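Thermostable carboxypeptidase 1 (Pyrococcus furiosus, PDB 1KA2) is a metal-dependent carboxypeptidase of the M32 family that releases amino acids one by one from the C-terminus of peptides, with broad specificity. Local coordinates at residues K11-K16 with P64-L69; R18-I23 with V55-L60; T427-Q432 with E483-E488; L433-K438 with V491-E496. All blocks are in the same frame, centred on the assembly; numbering follows the deposited sequence.

Contact 1. Residues K11-K16 with P64-L69; sequences KQILAK and PEFVNL
K16 meets E65 through a bend at the end of the lysine: its carbon chain runs out nearly straight from CB, and the last torsion (chi4 -63°) folds NZ over so that it lies 2.9 Å from E65 OE1. The ammonium sits above the carboxylate plane, and the two side chains cross at about a right angle, giving a salt bridge. On F66, CG stands anti to the backbone N (chi1 -164°), and the ring offers its edge to the other helix, CE1 lying 3.8 Å from I13 O and CD1 3.9 Å from K16 CB. L69 fills the middle. Its CB packs 3.6 Å from I13 CG1, the two side chains running alongside in opposite senses, while L69 CD1 reaches K16 CD at 3.7 Å and also touches Q12 CB. L90 of helix 81-99 touches both I13 and F66. This is a roughly antiparallel helix pair, the axes of the two segments 10.0 Å apart, joining helix 8-36 to helix 64-74.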
loop_
_atom_site.group_PDB
_atom_site.type_symbol
_atom_site.label_atom_id
_atom_site.label_comp_id
_atom_site.label_asym_id
_atom_site.label_seq_id
_atom_site.Cartn_x
_atom_site.Cartn_y
_atom_site.Cartn_z
ATOM N N LYS A 11 -24.527 16.369 7.716
ATOM C CA LYS A 11 -23.962 16.170 6.381
ATOM C C LYS A 11 -22.715 17.014 6.162
ATOM O O LYS A 11 -21.765 16.561 5.528
ATOM C CB LYS A 11 -24.961 16.537 5.282
ATOM C CG LYS A 11 -26.193 15.664 5.146
ATOM C CD LYS A 11 -27.018 16.196 3.967
ATOM C CE LYS A 11 -28.445 15.701 3.973
ATOM N NZ LYS A 11 -29.237 16.376 2.901
ATOM N N GLN A 12 -22.726 18.253 6.654
ATOM C CA GLN A 12 -21.574 19.132 6.487
ATOM C C GLN A 12 -20.387 18.492 7.188
ATOM O O GLN A 12 -19.258 18.573 6.724
ATOM C CB GLN A 12 -21.825 20.510 7.107
ATOM C CG GLN A 12 -23.103 21.216 6.673
ATOM C CD GLN A 12 -23.152 22.654 7.162
ATOM O OE1 GLN A 12 -22.516 23.539 6.583
ATOM N NE2 GLN A 12 -23.887 22.892 8.245
ATOM N N ILE A 13 -20.659 17.857 8.318
ATOM C CA ILE A 13 -19.622 17.198 9.089
ATOM C C ILE A 13 -19.059 16.011 8.322
ATOM O O ILE A 13 -17.840 15.894 8.163
ATOM C CB ILE A 13 -20.172 16.721 10.452
ATOM C CG1 ILE A 13 -20.434 17.933 11.350
ATOM C CG2 ILE A 13 -19.197 15.747 11.105
ATOM C CD1 ILE A 13 -21.096 17.589 12.677
ATOM N N LEU A 14 -19.942 15.142 7.837
ATOM C CA LEU A 14 -19.518 13.961 7.094
ATOM C C LEU A 14 -18.702 14.303 5.852
ATOM O O LEU A 14 -17.791 13.559 5.486
ATOM C CB LEU A 14 -20.730 13.101 6.709
ATOM C CG LEU A 14 -21.515 12.498 7.878
ATOM C CD1 LEU A 14 -22.610 11.573 7.349
ATOM C CD2 LEU A 14 -20.568 11.736 8.808
ATOM N N ALA A 15 -19.021 15.425 5.210
ATOM C CA ALA A 15 -18.287 15.862 4.023
ATOM C C ALA A 15 -16.851 16.231 4.413
ATOM O O ALA A 15 -15.908 15.882 3.716
ATOM C CB ALA A 15 -18.980 17.061 3.384
ATOM N N LYS A 16 -16.685 16.949 5.521
ATOM C CA LYS A 16 -15.342 17.301 5.964
ATOM C C LYS A 16 -14.632 16.055 6.476
ATOM O O LYS A 16 -13.450 15.873 6.235
ATOM C CB LYS A 16 -15.388 18.348 7.078
ATOM C CG LYS A 16 -15.835 19.715 6.616
ATOM C CD LYS A 16 -15.977 20.676 7.790
ATOM C CE LYS A 16 -15.895 22.110 7.315
ATOM N NZ LYS A 16 -14.562 22.365 6.716
ATOM N N PRO A 64 -10.998 24.762 13.567
ATOM C CA PRO A 64 -12.153 25.473 14.134
ATOM C C PRO A 64 -13.483 25.117 13.460
ATOM O O PRO A 64 -14.493 24.891 14.131
ATOM C CB PRO A 64 -11.780 26.940 13.941
ATOM C CG PRO A 64 -10.286 26.916 14.076
ATOM C CD PRO A 64 -9.904 25.700 13.261
ATOM N N GLU A 65 -13.473 25.070 12.135
ATOM C CA GLU A 65 -14.667 24.735 11.379
ATOM C C GLU A 65 -15.242 23.388 11.802
ATOM O O GLU A 65 -16.429 23.281 12.127
ATOM C CB GLU A 65 -14.346 24.699 9.890
ATOM C CG GLU A 65 -13.959 26.037 9.313
ATOM C CD GLU A 65 -13.558 25.927 7.861
ATOM O OE1 GLU A 65 -14.298 25.273 7.095
ATOM O OE2 GLU A 65 -12.507 26.490 7.482
ATOM N N PHE A 66 -14.397 22.363 11.805
ATOM C CA PHE A 66 -14.843 21.032 12.180
ATOM C C PHE A 66 -15.337 21.001 13.627
ATOM O O PHE A 66 -16.424 20.495 13.908
ATOM C CB PHE A 66 -13.712 20.015 11.991
ATOM C CG PHE A 66 -14.179 18.584 11.986
ATOM C CD1 PHE A 66 -14.881 18.070 10.900
ATOM C CD2 PHE A 66 -13.946 17.762 13.074
ATOM C CE1 PHE A 66 -15.344 16.756 10.905
ATOM C CE2 PHE A 66 -14.403 16.456 13.091
ATOM C CZ PHE A 66 -15.103 15.952 12.003
ATOM N N VAL A 67 -14.545 21.543 14.546
ATOM C CA VAL A 67 -14.949 21.550 15.941
ATOM C C VAL A 67 -16.251 22.328 16.134
ATOM O O VAL A 67 -17.138 21.874 16.863
ATOM C CB VAL A 67 -13.851 22.150 16.859
ATOM C CG1 VAL A 67 -14.321 22.134 18.308
ATOM C CG2 VAL A 67 -12.560 21.353 16.719
ATOM N N ASN A 68 -16.373 23.488 15.489
ATOM C CA ASN A 68 -17.596 24.295 15.608
ATOM C C ASN A 68 -18.828 23.486 15.182
ATOM O O ASN A 68 -19.858 23.518 15.846
ATOM C CB ASN A 68 -17.514 25.575 14.749
ATOM C CG ASN A 68 -16.572 26.634 15.334
ATOM O OD1 ASN A 68 -16.366 26.709 16.552
ATOM N ND2 ASN A 68 -16.020 27.478 14.462
ATOM N N LEU A 69 -18.709 22.765 14.071
ATOM C CA LEU A 69 -19.805 21.949 13.560
ATOM C C LEU A 69 -20.246 20.871 14.547
ATOM O O LEU A 69 -21.443 20.668 14.763
ATOM C CB LEU A 69 -19.406 21.295 12.232
ATOM C CG LEU A 69 -19.423 22.201 10.999
ATOM C CD1 LEU A 69 -19.076 21.397 9.760
ATOM C CD2 LEU A 69 -20.805 22.819 10.850
#

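Contact 2. Residues R18-I23 with V55-L60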
loop_
_atom_site.group_PDB
_atom_site.type_symbol
_atom_site.label_atom_id
_atom_site.label_comp_id
_atom_site.label_asym_id
_atom_site.label_seq_id
_atom_site.Cartn_x
_atom_site.Cartn_y
_atom_site.Cartn_z
ATOM N N ARG A 18 -14.713 13.095 5.443
ATOM C CA ARG A 18 -14.206 12.274 4.345
ATOM C C ARG A 18 -12.691 12.442 4.187
ATOM O O ARG A 18 -11.973 11.466 3.994
ATOM C CB ARG A 18 -14.911 12.640 3.028
ATOM C CG ARG A 18 -16.303 12.054 2.864
ATOM C CD ARG A 18 -16.521 11.619 1.436
ATOM N NE ARG A 18 -17.781 10.900 1.300
ATOM C CZ ARG A 18 -18.227 10.375 0.166
ATOM N NH1 ARG A 18 -17.517 10.485 -0.944
ATOM N NH2 ARG A 18 -19.381 9.734 0.148
ATOM N N ARG A 19 -12.224 13.688 4.265
ATOM C CA ARG A 19 -10.800 13.998 4.146
ATOM C C ARG A 19 -10.030 13.311 5.256
ATOM O O ARG A 19 -8.991 12.708 5.036
ATOM C CB ARG A 19 -10.541 15.505 4.261
ATOM C CG ARG A 19 -10.518 16.245 2.969
ATOM C CD ARG A 19 -10.008 17.649 3.156
ATOM N NE ARG A 19 -9.913 18.318 1.862
ATOM C CZ ARG A 19 -9.498 19.559 1.683
ATOM N NH1 ARG A 19 -9.137 20.288 2.718
ATOM N NH2 ARG A 19 -9.438 20.059 0.463
ATOM N N ILE A 20 -10.542 13.452 6.466
ATOM C CA ILE A 20 -9.910 12.841 7.614
ATOM C C ILE A 20 -9.932 11.335 7.372
ATOM O O ILE A 20 -8.927 10.651 7.570
ATOM C CB ILE A 20 -10.661 13.186 8.917
ATOM C CG1 ILE A 20 -10.540 14.686 9.200
ATOM C CG2 ILE A 20 -10.105 12.367 10.051
ATOM C CD1 ILE A 20 -11.274 15.146 10.485
ATOM N N TRP A 21 -11.080 10.825 6.927
ATOM C CA TRP A 21 -11.204 9.402 6.653
ATOM C C TRP A 21 -10.192 8.955 5.593
ATOM O O TRP A 21 -9.585 7.893 5.715
ATOM C CB TRP A 21 -12.627 9.057 6.181
ATOM C CG TRP A 21 -12.762 7.614 5.756
ATOM C CD1 TRP A 21 -13.055 6.542 6.552
ATOM C CD2 TRP A 21 -12.504 7.086 4.452
ATOM N NE1 TRP A 21 -12.987 5.376 5.825
ATOM C CE2 TRP A 21 -12.649 5.680 4.531
ATOM C CE3 TRP A 21 -12.157 7.665 3.220
ATOM C CZ2 TRP A 21 -12.463 4.839 3.422
ATOM C CZ3 TRP A 21 -11.966 6.824 2.109
ATOM C CH2 TRP A 21 -12.118 5.426 2.225
ATOM N N ALA A 22 -10.002 9.763 4.556
ATOM C CA ALA A 22 -9.062 9.412 3.493
ATOM C C ALA A 22 -7.611 9.294 3.988
ATOM O O ALA A 22 -6.877 8.389 3.577
ATOM C CB ALA A 22 -9.159 10.436 2.366
ATOM N N ILE A 23 -7.187 10.216 4.848
ATOM C CA ILE A 23 -5.834 10.140 5.382
ATOM C C ILE A 23 -5.705 8.819 6.147
ATOM O O ILE A 23 -4.681 8.148 6.060
ATOM C CB ILE A 23 -5.532 11.338 6.319
ATOM C CG1 ILE A 23 -5.551 12.635 5.509
ATOM C CG2 ILE A 23 -4.165 11.175 6.980
ATOM C CD1 ILE A 23 -5.319 13.871 6.353
ATOM N N VAL A 55 0.246 14.293 11.696
ATOM C CA VAL A 55 0.120 15.681 12.102
ATOM C C VAL A 55 -0.966 16.368 11.270
ATOM O O VAL A 55 -1.706 17.207 11.772
ATOM C CB VAL A 55 1.448 16.455 11.930
ATOM C CG1 VAL A 55 1.214 17.945 12.153
ATOM C CG2 VAL A 55 2.487 15.932 12.928
ATOM N N LEU A 56 -1.073 15.994 10.000
ATOM C CA LEU A 56 -2.066 16.605 9.131
ATOM C C LEU A 56 -3.448 16.213 9.618
ATOM O O LEU A 56 -4.350 17.048 9.734
ATOM C CB LEU A 56 -1.878 16.129 7.686
ATOM C CG LEU A 56 -2.233 17.102 6.555
ATOM C CD1 LEU A 56 -2.303 16.325 5.236
ATOM C CD2 LEU A 56 -3.557 17.798 6.839
ATOM N N SER A 57 -3.598 14.927 9.904
ATOM C CA SER A 57 -4.858 14.374 10.376
ATOM C C SER A 57 -5.351 15.098 11.635
ATOM O O SER A 57 -6.492 15.567 11.685
ATOM C CB SER A 57 -4.673 12.884 10.658
ATOM O OG SER A 57 -5.919 12.227 10.686
ATOM N N HIS A 58 -4.480 15.174 12.639
ATOM C CA HIS A 58 -4.759 15.830 13.919
ATOM C C HIS A 58 -5.154 17.286 13.683
ATOM O O HIS A 58 -6.041 17.821 14.348
ATOM C CB HIS A 58 -3.501 15.774 14.808
ATOM C CG HIS A 58 -3.645 16.471 16.131
ATOM N ND1 HIS A 58 -4.401 15.963 17.168
ATOM C CD2 HIS A 58 -3.102 17.622 16.595
ATOM C CE1 HIS A 58 -4.312 16.767 18.213
ATOM N NE2 HIS A 58 -3.529 17.782 17.892
ATOM N N GLU A 59 -4.475 17.922 12.735
ATOM C CA GLU A 59 -4.745 19.308 12.401
ATOM C C GLU A 59 -6.161 19.470 11.852
ATOM O O GLU A 59 -6.873 20.400 12.224
ATOM C CB GLU A 59 -3.725 19.796 11.375
ATOM C CG GLU A 59 -3.830 21.267 11.043
ATOM C CD GLU A 59 -2.755 21.721 10.071
ATOM O OE1 GLU A 59 -1.552 21.641 10.425
ATOM O OE2 GLU A 59 -3.122 22.155 8.953
ATOM N N LEU A 60 -6.567 18.555 10.975
ATOM C CA LEU A 60 -7.900 18.604 10.374
ATOM C C LEU A 60 -9.005 18.319 11.396
ATOM O O LEU A 60 -10.077 18.927 11.360
ATOM C CB LEU A 60 -7.994 17.592 9.220
ATOM C CG LEU A 60 -7.168 17.847 7.952
ATOM C CD1 LEU A 60 -7.344 16.692 6.972
ATOM C CD2 LEU A 60 -7.606 19.145 7.299
HETATM O O HOH W 1 -7.223 10.275 10.010
#
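R18-I23 and V55-L60 run almost antiparallel, their helix axes 9.7 Å apart with 161° between their directions, and come nearest where the CA atoms of I20 and S57 lie 6.0 Å from each other. I23 and L60 carry most of the packing: I23 CD1 sits 3.5 Å from L60 CD1 and 4.0 Å from L56 CD1, crossing the L56 side chain at about a right angle, while I23 CG2 faces the CB of S57. One turn back, I20 CG1 lies 3.9 Å from L60 CB, each side chain passing the other head to tail. No direct hydrogen bond joins the segments; a water donates to I20 O at 3.0 Å, but its approach to S57 OG is implausibly short, so that link is doubtful. R19 brings its CB near L60 CD1, while its guanidinium reaches E59 of the second subunit in an intersubunit salt bridge that the dimer repeats in reverse. The arrangement is an antiparallel helical pair, helices 8-36 and 43-61, lying at the homodimer interface.

Contact 3. Residues T427-Q432 with E483-E488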
loop_
_atom_site.group_PDB
_atom_site.type_symbol
_atom_site.label_atom_id
_atom_site.label_comp_id
_atom_site.label_asym_id
_atom_site.label_seq_id
_atom_site.Cartn_x
_atom_site.Cartn_y
_atom_site.Cartn_z
ATOM N N THR A 427 -11.353 -12.033 26.075
ATOM C CA THR A 427 -11.441 -13.460 26.420
ATOM C C THR A 427 -12.762 -13.686 27.163
ATOM O O THR A 427 -13.547 -14.566 26.808
ATOM C CB THR A 427 -10.286 -13.910 27.359
ATOM O OG1 THR A 427 -10.451 -13.288 28.641
ATOM C CG2 THR A 427 -8.928 -13.500 26.780
ATOM N N LEU A 428 -13.004 -12.876 28.191
ATOM C CA LEU A 428 -14.228 -12.991 28.984
ATOM C C LEU A 428 -15.457 -12.873 28.095
ATOM O O LEU A 428 -16.314 -13.763 28.068
ATOM C CB LEU A 428 -14.282 -11.904 30.060
ATOM C CG LEU A 428 -13.103 -11.813 31.042
ATOM C CD1 LEU A 428 -13.526 -10.990 32.244
ATOM C CD2 LEU A 428 -12.648 -13.196 31.491
ATOM N N LEU A 429 -15.550 -11.763 27.374
ATOM C CA LEU A 429 -16.677 -11.553 26.489
ATOM C C LEU A 429 -16.910 -12.680 25.477
ATOM O O LEU A 429 -18.050 -12.892 25.047
ATOM C CB LEU A 429 -16.515 -10.236 25.730
ATOM C CG LEU A 429 -17.068 -8.992 26.406
ATOM C CD1 LEU A 429 -16.313 -8.762 27.694
ATOM C CD2 LEU A 429 -16.939 -7.791 25.481
ATOM N N SER A 430 -15.850 -13.380 25.068
ATOM C CA SER A 430 -16.008 -14.453 24.073
ATOM C C SER A 430 -16.810 -15.613 24.656
ATOM O O SER A 430 -17.552 -16.306 23.940
ATOM C CB SER A 430 -14.653 -14.977 23.554
ATOM O OG SER A 430 -13.964 -15.761 24.518
ATOM N N ALA A 431 -16.654 -15.805 25.964
ATOM C CA ALA A 431 -17.359 -16.860 26.686
ATOM C C ALA A 431 -18.834 -16.485 26.795
ATOM O O ALA A 431 -19.709 -17.261 26.428
ATOM C CB ALA A 431 -16.762 -17.031 28.077
ATOM N N GLN A 432 -19.094 -15.277 27.283
ATOM C CA GLN A 432 -20.455 -14.781 27.452
ATOM C C GLN A 432 -21.239 -14.870 26.141
ATOM O O GLN A 432 -22.366 -15.354 26.109
ATOM C CB GLN A 432 -20.410 -13.332 27.954
ATOM C CG GLN A 432 -21.662 -12.873 28.709
ATOM C CD GLN A 432 -21.479 -11.519 29.389
ATOM O OE1 GLN A 432 -20.358 -11.126 29.725
ATOM N NE2 GLN A 432 -22.582 -10.809 29.613
ATOM N N GLU A 483 -27.429 -7.495 28.946
ATOM C CA GLU A 483 -26.652 -7.420 30.172
ATOM C C GLU A 483 -25.275 -6.817 29.952
ATOM O O GLU A 483 -24.935 -6.375 28.849
ATOM C CB GLU A 483 -26.526 -8.809 30.822
ATOM C CG GLU A 483 -26.228 -9.945 29.849
ATOM C CD GLU A 483 -26.024 -11.278 30.544
ATOM O OE1 GLU A 483 -26.820 -11.620 31.441
ATOM O OE2 GLU A 483 -25.072 -11.995 30.188
ATOM N N ASP A 484 -24.497 -6.791 31.025
ATOM C CA ASP A 484 -23.149 -6.252 30.998
ATOM C C ASP A 484 -22.159 -7.408 31.065
ATOM O O ASP A 484 -22.546 -8.556 31.283
ATOM C CB ASP A 484 -22.945 -5.325 32.198
ATOM C CG ASP A 484 -23.835 -4.104 32.146
ATOM O OD1 ASP A 484 -23.443 -3.106 31.510
ATOM O OD2 ASP A 484 -24.935 -4.150 32.732
ATOM N N MET A 485 -20.882 -7.104 30.868
ATOM C CA MET A 485 -19.857 -8.128 30.927
ATOM C C MET A 485 -19.919 -8.777 32.306
ATOM O O MET A 485 -20.175 -8.105 33.305
ATOM C CB MET A 485 -18.469 -7.507 30.700
ATOM C CG MET A 485 -17.319 -8.494 30.837
ATOM S SD MET A 485 -15.700 -7.772 30.506
ATOM C CE MET A 485 -15.153 -7.349 32.141
ATOM N N ASP A 486 -19.704 -10.085 32.348
ATOM C CA ASP A 486 -19.703 -10.830 33.601
ATOM C C ASP A 486 -18.714 -11.977 33.493
ATOM O O ASP A 486 -18.953 -12.964 32.794
ATOM C CB ASP A 486 -21.095 -11.372 33.924
ATOM C CG ASP A 486 -21.079 -12.366 35.078
ATOM O OD1 ASP A 486 -20.450 -12.078 36.121
ATOM O OD2 ASP A 486 -21.702 -13.436 34.942
ATOM N N ALA A 487 -17.598 -11.832 34.190
ATOM C CA ALA A 487 -16.541 -12.829 34.178
ATOM C C ALA A 487 -17.023 -14.254 34.409
ATOM O O ALA A 487 -16.390 -15.202 33.950
ATOM C CB ALA A 487 -15.497 -12.466 35.215
ATOM N N GLU A 488 -18.138 -14.406 35.119
ATOM C CA GLU A 488 -18.687 -15.730 35.432
ATOM C C GLU A 488 -18.780 -16.707 34.261
ATOM O O GLU A 488 -18.534 -17.904 34.437
ATOM C CB GLU A 488 -20.072 -15.591 36.077
ATOM C CG GLU A 488 -20.057 -15.094 37.518
ATOM C CD GLU A 488 -19.269 -16.011 38.435
ATOM O OE1 GLU A 488 -19.358 -17.247 38.254
ATOM O OE2 GLU A 488 -18.570 -15.496 39.338
HETATM O O HOH W 2 -17.085 -14.262 31.023
#
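The loop between helices 473-481 and 488-498 is held against helix 421-440 by the amide of Q432; in this loop, D486 precedes the turn that leads into the last helix. With CG anti to the backbone N (chi1 -156°) and the chain extended beyond it, Q432 brings both ends of its amide to the loop. NE2 donates to D484 O at 2.8 Å, a fairly straight bond (165°) in the amide plane, and to E483 OE2, also at 2.8 Å, more bent and on the anti side of the carboxylate. Q432 OE1 accepts from D486 N at 2.9 Å, the donor standing above the carbonyl plane. The E483 carboxylate meets the amide tip to tip, and its OE2 also accepts from H436 NE2. An alanine in place of Q432 would probably leave D486 N and D484 O without these mates and the loop less firmly fixed. L428 CD1 touches M485 CE (4.0 Å) and A487 CB (3.9 Å). A water near L428 O and D486 O probably links the two backbones. L429 touches I297 and S300 of helix 295-309, which carries the metal ligand E299. The whole is a buried glutamine amide binding a loop backbone beside a helix N-terminus, with a weak capping bond from E488 N to D486 OD1.

Contact 4. Residues L433-K438 with V491-E496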
loop_
_atom_site.group_PDB
_atom_site.type_symbol
_atom_site.label_atom_id
_atom_site.label_comp_id
_atom_site.label_asym_id
_atom_site.label_seq_id
_atom_site.Cartn_x
_atom_site.Cartn_y
_atom_site.Cartn_z
ATOM N N LEU A 433 -20.632 -14.392 25.060
ATOM C CA LEU A 433 -21.276 -14.429 23.759
ATOM C C LEU A 433 -21.601 -15.846 23.337
ATOM O O LEU A 433 -22.613 -16.083 22.682
ATOM C CB LEU A 433 -20.383 -13.765 22.701
ATOM C CG LEU A 433 -20.250 -12.248 22.858
ATOM C CD1 LEU A 433 -19.362 -11.645 21.763
ATOM C CD2 LEU A 433 -21.657 -11.651 22.827
ATOM N N TYR A 434 -20.731 -16.785 23.695
ATOM C CA TYR A 434 -20.937 -18.186 23.337
ATOM C C TYR A 434 -22.251 -18.731 23.882
ATOM O O TYR A 434 -22.994 -19.404 23.164
ATOM C CB TYR A 434 -19.787 -19.064 23.851
ATOM C CG TYR A 434 -20.139 -20.537 23.890
ATOM C CD1 TYR A 434 -20.436 -21.241 22.714
ATOM C CD2 TYR A 434 -20.229 -21.221 25.108
ATOM C CE1 TYR A 434 -20.819 -22.593 22.752
ATOM C CE2 TYR A 434 -20.609 -22.561 25.159
ATOM C CZ TYR A 434 -20.902 -23.243 23.980
ATOM O OH TYR A 434 -21.261 -24.569 24.042
ATOM N N TYR A 435 -22.531 -18.446 25.152
ATOM C CA TYR A 435 -23.759 -18.927 25.782
ATOM C C TYR A 435 -25.002 -18.236 25.249
ATOM O O TYR A 435 -26.070 -18.836 25.196
ATOM C CB TYR A 435 -23.668 -18.788 27.306
ATOM C CG TYR A 435 -22.703 -19.793 27.905
ATOM C CD1 TYR A 435 -21.541 -19.381 28.552
ATOM C CD2 TYR A 435 -22.917 -21.162 27.748
ATOM C CE1 TYR A 435 -20.608 -20.309 29.025
ATOM C CE2 TYR A 435 -21.990 -22.098 28.214
ATOM C CZ TYR A 435 -20.835 -21.665 28.846
ATOM O OH TYR A 435 -19.894 -22.589 29.254
ATOM N N HIS A 436 -24.864 -16.981 24.841
ATOM C CA HIS A 436 -25.998 -16.263 24.291
ATOM C C HIS A 436 -26.338 -16.782 22.896
ATOM O O HIS A 436 -27.511 -16.822 22.510
ATOM C CB HIS A 436 -25.701 -14.768 24.258
ATOM C CG HIS A 436 -25.862 -14.104 25.590
ATOM N ND1 HIS A 436 -27.094 -13.758 26.102
ATOM C CD2 HIS A 436 -24.954 -13.778 26.540
ATOM C CE1 HIS A 436 -26.938 -13.250 27.310
ATOM N NE2 HIS A 436 -25.650 -13.251 27.601
ATOM N N ILE A 437 -25.323 -17.190 22.141
ATOM C CA ILE A 437 -25.580 -17.714 20.806
ATOM C C ILE A 437 -26.015 -19.170 20.945
ATOM O O ILE A 437 -26.819 -19.667 20.156
ATOM C CB ILE A 437 -24.327 -17.619 19.879
ATOM C CG1 ILE A 437 -24.709 -18.038 18.455
ATOM C CG2 ILE A 437 -23.210 -18.505 20.394
ATOM C CD1 ILE A 437 -23.610 -17.870 17.445
ATOM N N LYS A 438 -25.487 -19.837 21.968
ATOM C CA LYS A 438 -25.809 -21.234 22.239
ATOM C C LYS A 438 -27.309 -21.353 22.505
ATOM O O LYS A 438 -27.888 -22.435 22.393
ATOM C CB LYS A 438 -25.010 -21.719 23.452
ATOM C CG LYS A 438 -25.108 -23.194 23.716
ATOM C CD LYS A 438 -24.556 -24.011 22.564
ATOM C CE LYS A 438 -24.649 -25.491 22.882
ATOM N NZ LYS A 438 -24.182 -26.345 21.757
ATOM N N VAL A 491 -15.589 -18.562 33.396
ATOM C CA VAL A 491 -15.316 -19.617 34.371
ATOM C C VAL A 491 -16.092 -20.902 34.056
ATOM O O VAL A 491 -15.543 -22.003 34.132
ATOM C CB VAL A 491 -15.659 -19.151 35.805
ATOM C CG1 VAL A 491 -15.374 -20.275 36.796
ATOM C CG2 VAL A 491 -14.836 -17.913 36.162
ATOM N N ARG A 492 -17.366 -20.763 33.697
ATOM C CA ARG A 492 -18.171 -21.930 33.363
ATOM C C ARG A 492 -17.616 -22.552 32.096
ATOM O O ARG A 492 -17.396 -23.763 32.040
ATOM C CB ARG A 492 -19.630 -21.549 33.130
ATOM C CG ARG A 492 -20.536 -22.766 32.987
ATOM C CD ARG A 492 -21.859 -22.428 32.316
ATOM N NE ARG A 492 -22.414 -21.165 32.795
ATOM C CZ ARG A 492 -23.637 -20.728 32.509
ATOM N NH1 ARG A 492 -24.441 -21.462 31.745
ATOM N NH2 ARG A 492 -24.051 -19.556 32.983
ATOM N N TRP A 493 -17.392 -21.725 31.073
ATOM C CA TRP A 493 -16.840 -22.222 29.812
ATOM C C TRP A 493 -15.641 -23.127 30.126
ATOM O O TRP A 493 -15.596 -24.283 29.710
ATOM C CB TRP A 493 -16.399 -21.052 28.908
ATOM C CG TRP A 493 -15.762 -21.501 27.588
ATOM C CD1 TRP A 493 -16.376 -22.179 26.572
ATOM C CD2 TRP A 493 -14.387 -21.346 27.191
ATOM N NE1 TRP A 493 -15.473 -22.462 25.573
ATOM C CE2 TRP A 493 -14.246 -21.963 25.924
ATOM C CE3 TRP A 493 -13.263 -20.748 27.783
ATOM C CZ2 TRP A 493 -13.027 -22.001 25.239
ATOM C CZ3 TRP A 493 -12.051 -20.785 27.103
ATOM C CH2 TRP A 493 -11.945 -21.410 25.843
ATOM N N VAL A 494 -14.685 -22.602 30.882
ATOM C CA VAL A 494 -13.494 -23.362 31.248
ATOM C C VAL A 494 -13.829 -24.640 32.017
ATOM O O VAL A 494 -13.286 -25.703 31.722
ATOM C CB VAL A 494 -12.536 -22.498 32.101
ATOM C CG1 VAL A 494 -11.372 -23.336 32.619
ATOM C CG2 VAL A 494 -12.018 -21.348 31.268
ATOM N N LYS A 495 -14.710 -24.525 33.011
ATOM C CA LYS A 495 -15.123 -25.674 33.825
ATOM C C LYS A 495 -15.724 -26.769 32.955
ATOM O O LYS A 495 -15.335 -27.937 33.029
ATOM C CB LYS A 495 -16.154 -25.231 34.883
ATOM C CG LYS A 495 -17.098 -26.335 35.399
ATOM C CD LYS A 495 -18.301 -26.549 34.465
ATOM C CE LYS A 495 -19.323 -27.559 35.003
ATOM N NZ LYS A 495 -18.868 -28.987 34.998
ATOM N N GLU A 496 -16.680 -26.361 32.132
ATOM C CA GLU A 496 -17.402 -27.242 31.225
ATOM C C GLU A 496 -16.498 -27.818 30.137
ATOM O O GLU A 496 -16.853 -28.792 29.473
ATOM C CB GLU A 496 -18.544 -26.438 30.604
ATOM C CG GLU A 496 -19.425 -27.158 29.605
ATOM C CD GLU A 496 -20.468 -26.219 29.015
ATOM O OE1 GLU A 496 -21.208 -25.581 29.802
ATOM O OE2 GLU A 496 -20.545 -26.112 27.774
#
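Y434 and W493 open a helix-helix contact lined with aromatic residues, between helices 421-440 and 488-498, the axes of the two segments 11.3 Å apart and 77° between their directions. The pair is offset edge-to-face, the indole edge turned toward the tyrosine face, with Y434 CD2 4.2 Å from W493 CD1; the Y434 hydroxyl is taken by E445. Next comes Y435, whose ring has Y434 CD2 over the centre of one face and the R492 guanidinium over the opposite face. That guanidinium lies nearly flat, planes 26° apart, in a cation-pi stack: the arginine chain bends at chi3 (-42°), and CZ stands over the ring centre, 4.5 Å from the centroid. A leucine in place of Y435 would probably leave R492 without its aromatic platform, its guanidinium freer to turn, and E496 without the hydroxyl. I308 of helix 295-309 touches both Y434 and W493. The tip of Y435 reaches the other helix's backbone, its OH 3.1 Å from W493 CA, and gives a weak hydrogen bond to E496 OE1 at 3.3 Å.

Contacts 1 and 2 form one pair and contacts 3 and 4 another. Along the chain the segments of contact 2 fall between those of contact 1; both use helix 8-36, against the successive helices 43-61 and 64-74, with centres about 12 Å apart, and F66 packs on L60 and I20. Contacts 3 and 4 share helix 421-440, their segments interleave along the chain, and their centres are about 9 Å apart, joined by A431 packing on W493. The centres of contacts 2 and 4 stand about 42 Å apart on opposite sides of the chain's centre. Contact 2 lies at the dimer interface, which contact 1 does not touch, while the C-terminal pair ties the chain's end to helices close to the metal site.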